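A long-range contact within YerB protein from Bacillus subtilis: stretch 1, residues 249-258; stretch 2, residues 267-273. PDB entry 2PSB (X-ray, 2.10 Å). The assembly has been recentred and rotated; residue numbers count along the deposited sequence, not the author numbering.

Stretch 1 249-258: IDLESGGKGL
Stretch 2 (267-273) ETDWKQV

Antiparallel pairing of residues 255-258 with 267-270 forms the frame of this contact, and a tryptophan whose ring face is covered by two glycines, Gly254 and Gly255, fills it. The strand axes approach to 4.0 Å with 131° between their N-to-C directions, and the stretches bury 609 Å² between them. In register, Gly255 CA lies 5.3 Å from Trp270 CA, Lys256 CA 3.7 Å from Asp269 CA, Gly257 CA 5.0 Å from Thr268 CA and Leu258 CA 4.9 Å from Glu267 CA.

Backbone hydrogen bonds set this register. Gly255 N donates to Trp270 O (2.9 Å) and Trp270 N returns to Gly255 O (2.7 Å); two residues on, Gly257 N donates to Thr268 O (2.6 Å) and Thr268 N to Gly257 O (2.7 Å). Lys256-Asp269, between them, and Leu258-Glu267, beyond Gly257-Thr268, are non-hydrogen-bonded, and their side chains share one face of the sheet, opposite to that of Trp270 and Thr268.

Trp270, buried and extended (phi/psi -161/140), uses chi1 65° (p) and chi2 -94° to lay its indole along stretch 1. Gly254 CA sits 3.4 Å from the centroid of the Trp270 six-membered ring, 13° off the normal, and Gly255 CA lies 3.9 Å from that of its five-membered ring, 29° off: two CH-pi contacts over the ring. Around the ring edge come backbone atoms, including Lys256 O, 3.1 Å from Trp270 CD1, and Leu251 O, 3.7 Å from Trp270 CZ3.

Gly254 and Gly255 suit this path. Gly254 has phi/psi 75/177, and an ideal CB there would lie 3.0 Å from Trp270 O, a clash. Gly255, at 166/-155, would jam a CB against the preceding carbonyl and bring it within 3.0 Å of Trp270 NE1. Gly257, hydrogen-bonded to Thr268 through both N and O, is nearly fully extended at -172/177. Thr268, chi1 -171° (t), shares the tryptophan's face and brings its CG2 to 4.0 Å from Leu258 N.

On the opposite face, charge meets charge at a long salt bridge, Lys256 NZ to Asp269 OD1 at 3.7 Å, with Lys256 in p, t, p, m and Asp269 chi1 at -71° (m). At the next pair on that face, Leu258 CD1 rests 4.3 Å from Glu267 CG, aliphatic carbon against aliphatic carbon.

Beyond the last bridged pair, Gly255-Trp270, Gln272 points toward stretch 1, chi1 and chi2 both t, and its NE2 makes a weak bond to Leu251 O (2.6 Å, 116°). Water 1 bridges Glu252 O (2.6 Å) and Gln272 N (2.9 Å). Within stretch 1, Asp250, chi1 t, braces the turn: its OD2 accepts from Glu252 N (2.9 Å) and Ser253 N (3.1 Å).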

# COMPACT_ATOMS: atom_id res chain seq x y z
N ILE A 249 9.19 7.08 -9.98
CA ILE A 249 9.01 5.71 -10.42
C ILE A 249 8.03 5.67 -11.58
O ILE A 249 6.85 6.00 -11.43
CB ILE A 249 8.48 4.81 -9.26
CG1 ILE A 249 9.49 4.80 -8.12
CG2 ILE A 249 8.25 3.40 -9.76
CD1 ILE A 249 9.07 3.97 -6.92
N ASP A 250 8.52 5.27 -12.75
CA ASP A 250 7.69 5.19 -13.93
C ASP A 250 6.69 4.06 -13.78
O ASP A 250 7.05 2.88 -13.90
CB ASP A 250 8.56 4.97 -15.17
CG ASP A 250 7.75 4.95 -16.45
OD1 ASP A 250 8.36 4.86 -17.54
OD2 ASP A 250 6.50 5.03 -16.38
N LEU A 251 5.44 4.42 -13.50
CA LEU A 251 4.37 3.45 -13.32
C LEU A 251 3.44 3.42 -14.51
O LEU A 251 2.29 3.00 -14.39
CB LEU A 251 3.55 3.80 -12.07
CG LEU A 251 4.24 3.63 -10.72
CD1 LEU A 251 3.31 4.13 -9.62
CD2 LEU A 251 4.60 2.17 -10.53
N GLU A 252 3.92 3.85 -15.67
CA GLU A 252 3.08 3.89 -16.86
C GLU A 252 3.64 3.08 -18.02
O GLU A 252 2.89 2.53 -18.82
CB GLU A 252 2.88 5.35 -17.27
CG GLU A 252 1.64 5.61 -18.10
CD GLU A 252 1.33 7.09 -18.19
OE1 GLU A 252 0.28 7.45 -18.77
OE2 GLU A 252 2.14 7.89 -17.68
N SER A 253 4.97 2.98 -18.10
CA SER A 253 5.64 2.25 -19.17
C SER A 253 5.38 0.75 -19.17
O SER A 253 5.68 0.06 -20.15
CB SER A 253 7.15 2.51 -19.11
OG SER A 253 7.84 1.80 -20.13
N GLY A 254 4.83 0.22 -18.07
CA GLY A 254 4.58 -1.20 -17.99
C GLY A 254 5.90 -1.92 -17.76
O GLY A 254 6.95 -1.29 -17.74
N GLY A 255 5.86 -3.24 -17.60
CA GLY A 255 7.09 -3.97 -17.37
C GLY A 255 6.84 -5.37 -16.87
O GLY A 255 5.78 -5.94 -17.11
N LYS A 256 7.81 -5.93 -16.17
CA LYS A 256 7.67 -7.30 -15.66
C LYS A 256 7.43 -7.40 -14.17
O LYS A 256 7.61 -6.44 -13.42
CB LYS A 256 8.91 -8.10 -16.04
CG LYS A 256 10.22 -7.41 -15.73
CD LYS A 256 11.40 -8.15 -16.34
CE LYS A 256 11.35 -8.13 -17.87
NZ LYS A 256 10.11 -8.73 -18.44
N GLY A 257 7.02 -8.59 -13.73
CA GLY A 257 6.76 -8.80 -12.33
C GLY A 257 6.49 -10.25 -11.98
O GLY A 257 6.46 -11.11 -12.85
N LEU A 258 6.29 -10.50 -10.69
CA LEU A 258 6.03 -11.83 -10.15
C LEU A 258 4.75 -11.81 -9.33
O LEU A 258 4.49 -10.87 -8.60
CB LEU A 258 7.19 -12.26 -9.25
CG LEU A 258 8.48 -12.79 -9.86
CD1 LEU A 258 8.66 -12.36 -11.31
CD2 LEU A 258 9.62 -12.31 -9.01
N GLU A 267 5.38 -15.96 -13.32
CA GLU A 267 6.20 -14.92 -13.92
C GLU A 267 5.23 -14.09 -14.74
O GLU A 267 4.39 -14.63 -15.45
CB GLU A 267 7.28 -15.51 -14.82
CG GLU A 267 8.65 -15.55 -14.19
CD GLU A 267 9.75 -15.85 -15.20
OE1 GLU A 267 9.91 -17.03 -15.58
OE2 GLU A 267 10.43 -14.88 -15.62
N THR A 268 5.33 -12.77 -14.64
CA THR A 268 4.39 -11.95 -15.39
C THR A 268 4.93 -10.59 -15.78
O THR A 268 6.07 -10.24 -15.49
CB THR A 268 3.09 -11.75 -14.58
OG1 THR A 268 2.11 -11.13 -15.41
CG2 THR A 268 3.34 -10.86 -13.38
N ASP A 269 4.07 -9.85 -16.46
CA ASP A 269 4.36 -8.49 -16.87
C ASP A 269 3.28 -7.69 -16.16
O ASP A 269 2.54 -8.23 -15.34
CB ASP A 269 4.20 -8.33 -18.39
CG ASP A 269 5.30 -9.03 -19.17
OD1 ASP A 269 6.47 -8.61 -19.05
OD2 ASP A 269 4.99 -10.00 -19.89
N TRP A 270 3.21 -6.41 -16.47
CA TRP A 270 2.21 -5.53 -15.88
C TRP A 270 2.06 -4.29 -16.74
O TRP A 270 3.03 -3.75 -17.27
CB TRP A 270 2.59 -5.13 -14.45
CG TRP A 270 3.82 -4.29 -14.34
CD1 TRP A 270 5.10 -4.73 -14.12
CD2 TRP A 270 3.91 -2.87 -14.49
NE1 TRP A 270 5.97 -3.68 -14.13
CE2 TRP A 270 5.27 -2.52 -14.36
CE3 TRP A 270 2.97 -1.86 -14.73
CZ2 TRP A 270 5.72 -1.20 -14.46
CZ3 TRP A 270 3.42 -0.54 -14.83
CH2 TRP A 270 4.78 -0.22 -14.70
N LYS A 271 0.82 -3.85 -16.89
CA LYS A 271 0.51 -2.65 -17.65
C LYS A 271 -0.32 -1.79 -16.73
O LYS A 271 -0.88 -2.28 -15.74
CB LYS A 271 -0.33 -2.97 -18.89
CG LYS A 271 0.38 -3.67 -20.05
CD LYS A 271 -0.63 -3.93 -21.17
CE LYS A 271 -0.06 -4.83 -22.29
NZ LYS A 271 1.00 -4.17 -23.10
N GLN A 272 -0.41 -0.50 -17.04
CA GLN A 272 -1.23 0.38 -16.25
C GLN A 272 -2.54 0.47 -16.99
O GLN A 272 -2.55 0.71 -18.19
CB GLN A 272 -0.62 1.78 -16.15
CG GLN A 272 -1.34 2.65 -15.12
CD GLN A 272 -0.89 4.09 -15.15
OE1 GLN A 272 -1.44 4.92 -15.88
NE2 GLN A 272 0.13 4.41 -14.37
N VAL A 273 -3.64 0.23 -16.29
CA VAL A 273 -4.97 0.31 -16.88
C VAL A 273 -5.81 1.16 -15.94
O VAL A 273 -6.13 0.75 -14.83
CB VAL A 273 -5.60 -1.08 -17.02
CG1 VAL A 273 -6.91 -0.98 -17.77
CG2 VAL A 273 -4.65 -2.01 -17.75
O HOH W 1 1.35 0.46 -19.18
O HOH W 2 1.78 7.02 -14.42